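Local coordinates for protein glutathione S-transferase (Sphingomonas paucimobilis, PDB 1F2E) that binds glutathione and, as a member of the glutathione S-transferase superfamily, probably transfers it to electrophilic substrates, at residues His15-Glu20 / Ala154-Tyr159. Residues are numbered along the deposited sequence; the frame is centred on the assembly and turned at random.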
loop_
_atom_site.group_PDB
_atom_site.type_symbol
_atom_site.label_atom_id
_atom_site.label_comp_id
_atom_site.label_asym_id
_atom_site.label_seq_id
_atom_site.Cartn_x
_atom_site.Cartn_y
_atom_site.Cartn_z
ATOM N N HIS A 15 -7.123 3.542 -15.176
ATOM C CA HIS A 15 -7.713 3.747 -16.492
ATOM C C HIS A 15 -9.200 4.071 -16.358
ATOM O O HIS A 15 -9.693 5.053 -16.923
ATOM C CB HIS A 15 -7.517 2.498 -17.353
ATOM C CG HIS A 15 -7.930 2.680 -18.779
ATOM N ND1 HIS A 15 -7.812 1.680 -19.720
ATOM C CD2 HIS A 15 -8.458 3.747 -19.425
ATOM C CE1 HIS A 15 -8.251 2.123 -20.884
ATOM N NE2 HIS A 15 -8.648 3.374 -20.732
ATOM N N ILE A 16 -9.913 3.247 -15.600
ATOM C CA ILE A 16 -11.332 3.483 -15.385
ATOM C C ILE A 16 -11.526 4.824 -14.664
ATOM O O ILE A 16 -12.423 5.600 -15.009
ATOM C CB ILE A 16 -11.949 2.346 -14.545
ATOM C CG1 ILE A 16 -11.849 1.031 -15.317
ATOM C CG2 ILE A 16 -13.379 2.680 -14.189
ATOM C CD1 ILE A 16 -12.230 -0.202 -14.512
ATOM N N ALA A 17 -10.671 5.099 -13.675
ATOM C CA ALA A 17 -10.750 6.341 -12.895
ATOM C C ALA A 17 -10.643 7.597 -13.748
ATOM O O ALA A 17 -11.372 8.568 -13.529
ATOM C CB ALA A 17 -9.655 6.363 -11.801
ATOM N N LEU A 18 -9.723 7.590 -14.707
ATOM C CA LEU A 18 -9.549 8.740 -15.585
ATOM C C LEU A 18 -10.814 8.942 -16.431
ATOM O O LEU A 18 -11.215 10.073 -16.708
ATOM C CB LEU A 18 -8.318 8.535 -16.479
ATOM C CG LEU A 18 -6.982 8.871 -15.808
ATOM C CD1 LEU A 18 -5.826 8.323 -16.618
ATOM C CD2 LEU A 18 -6.859 10.390 -15.663
ATOM N N ARG A 19 -11.450 7.850 -16.833
ATOM C CA ARG A 19 -12.673 7.975 -17.619
ATOM C C ARG A 19 -13.822 8.466 -16.725
ATOM O O ARG A 19 -14.658 9.249 -17.164
ATOM C CB ARG A 19 -13.012 6.639 -18.289
ATOM C CG ARG A 19 -12.039 6.282 -19.414
ATOM C CD ARG A 19 -12.248 4.869 -19.952
ATOM N NE ARG A 19 -11.304 4.567 -21.027
ATOM C CZ ARG A 19 -11.437 4.994 -22.279
ATOM N NH1 ARG A 19 -12.484 5.737 -22.629
ATOM N NH2 ARG A 19 -10.515 4.703 -23.180
ATOM N N GLU A 20 -13.844 8.036 -15.466
ATOM C CA GLU A 20 -14.890 8.482 -14.542
ATOM C C GLU A 20 -14.826 10.001 -14.330
ATOM O O GLU A 20 -15.857 10.667 -14.250
ATOM C CB GLU A 20 -14.742 7.803 -13.175
ATOM C CG GLU A 20 -15.149 6.326 -13.093
ATOM C CD GLU A 20 -16.653 6.121 -13.041
ATOM O OE1 GLU A 20 -17.375 7.043 -12.601
ATOM O OE2 GLU A 20 -17.115 5.030 -13.422
ATOM N N ALA A 154 -11.786 3.466 -4.495
ATOM C CA ALA A 154 -11.529 2.200 -3.802
ATOM C C ALA A 154 -12.425 1.114 -4.395
ATOM O O ALA A 154 -12.060 -0.063 -4.438
ATOM C CB ALA A 154 -11.796 2.339 -2.296
ATOM N N ASP A 155 -13.608 1.522 -4.844
ATOM C CA ASP A 155 -14.552 0.600 -5.460
ATOM C C ASP A 155 -14.015 0.162 -6.813
ATOM O O ASP A 155 -14.109 -1.012 -7.173
ATOM C CB ASP A 155 -15.914 1.270 -5.614
ATOM C CG ASP A 155 -16.582 1.530 -4.273
ATOM O OD1 ASP A 155 -16.904 2.703 -3.967
ATOM O OD2 ASP A 155 -16.787 0.552 -3.526
ATOM N N ILE A 156 -13.437 1.106 -7.555
ATOM C CA ILE A 156 -12.871 0.801 -8.863
ATOM C C ILE A 156 -11.684 -0.143 -8.683
ATOM O O ILE A 156 -11.549 -1.135 -9.400
ATOM C CB ILE A 156 -12.383 2.079 -9.572
ATOM C CG1 ILE A 156 -13.551 3.056 -9.738
ATOM C CG2 ILE A 156 -11.771 1.725 -10.916
ATOM C CD1 ILE A 156 -13.181 4.363 -10.411
ATOM N N TYR A 157 -10.833 0.179 -7.713
ATOM C CA TYR A 157 -9.646 -0.615 -7.396
ATOM C C TYR A 157 -10.055 -2.052 -7.017
ATOM O O TYR A 157 -9.508 -3.031 -7.552
ATOM C CB TYR A 157 -8.900 0.068 -6.248
ATOM C CG TYR A 157 -7.452 -0.336 -6.025
ATOM C CD1 TYR A 157 -6.711 -0.982 -7.012
ATOM C CD2 TYR A 157 -6.815 -0.015 -4.827
ATOM C CE1 TYR A 157 -5.365 -1.297 -6.813
ATOM C CE2 TYR A 157 -5.481 -0.324 -4.610
ATOM C CZ TYR A 157 -4.759 -0.963 -5.595
ATOM O OH TYR A 157 -3.445 -1.271 -5.344
ATOM N N LEU A 158 -11.028 -2.188 -6.121
ATOM C CA LEU A 158 -11.478 -3.528 -5.716
ATOM C C LEU A 158 -12.151 -4.275 -6.872
ATOM O O LEU A 158 -11.897 -5.459 -7.097
ATOM C CB LEU A 158 -12.453 -3.438 -4.528
ATOM C CG LEU A 158 -13.140 -4.731 -4.058
ATOM C CD1 LEU A 158 -12.091 -5.824 -3.731
ATOM C CD2 LEU A 158 -14.003 -4.415 -2.829
ATOM N N TYR A 159 -13.015 -3.576 -7.597
ATOM C CA TYR A 159 -13.727 -4.167 -8.723
ATOM C C TYR A 159 -12.753 -4.837 -9.691
ATOM O O TYR A 159 -12.957 -5.970 -10.104
ATOM C CB TYR A 159 -14.512 -3.090 -9.463
ATOM C CG TYR A 159 -15.027 -3.555 -10.791
ATOM C CD1 TYR A 159 -16.149 -4.371 -10.876
ATOM C CD2 TYR A 159 -14.372 -3.208 -11.965
ATOM C CE1 TYR A 159 -16.607 -4.832 -12.105
ATOM C CE2 TYR A 159 -14.821 -3.662 -13.199
ATOM C CZ TYR A 159 -15.938 -4.473 -13.261
ATOM O OH TYR A 159 -16.368 -4.937 -14.481
#
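Ile16 lies alongside Ile156, the two side chains pointing opposite ways as they pass. The closest approach is Ile16 CB to Ile156 CG2, 3.7 Å. CG2 of Ile16 touches the same methyl at 3.8 Å. The CD1 end of Ile16 comes obliquely to the Tyr159 ring, 4.5 Å from its CD2. Ala17 is next. Its small side chain lets the backbone come near, and Ile156 CD1 lies 4.0 Å from Ala17 CA.

Segments 15-20 and 154-159, on helices 12-21 and 153-161, run roughly antiparallel: their local axes make 144° and come within 10.0 Å. The first helix follows the opening strand of the thioredoxin-like domain; the second belongs to the all-helical C-terminal domain. The contact is therefore part of the interdomain interface of the GST fold. Tyr157 points another way and touches the bound glutathione; Ile156 faces the first helix instead. CG1 of Ile156 is anti to the carbonyl carbon (chi1 -59°), and the extended chain carries CD1 to Ala17 and Glu20. An alanine in place of Ile156 removes CG2 and CD1 and would probably open a gap between the domains beside Ile16, Ala17 and the Glu20 methylene.

At Glu20 the CG methylene lies 3.9 Å from Ile156 CD1. The chain bends at chi2 (-77°), and its carboxylate forms a salt bridge through OE2 with Arg188.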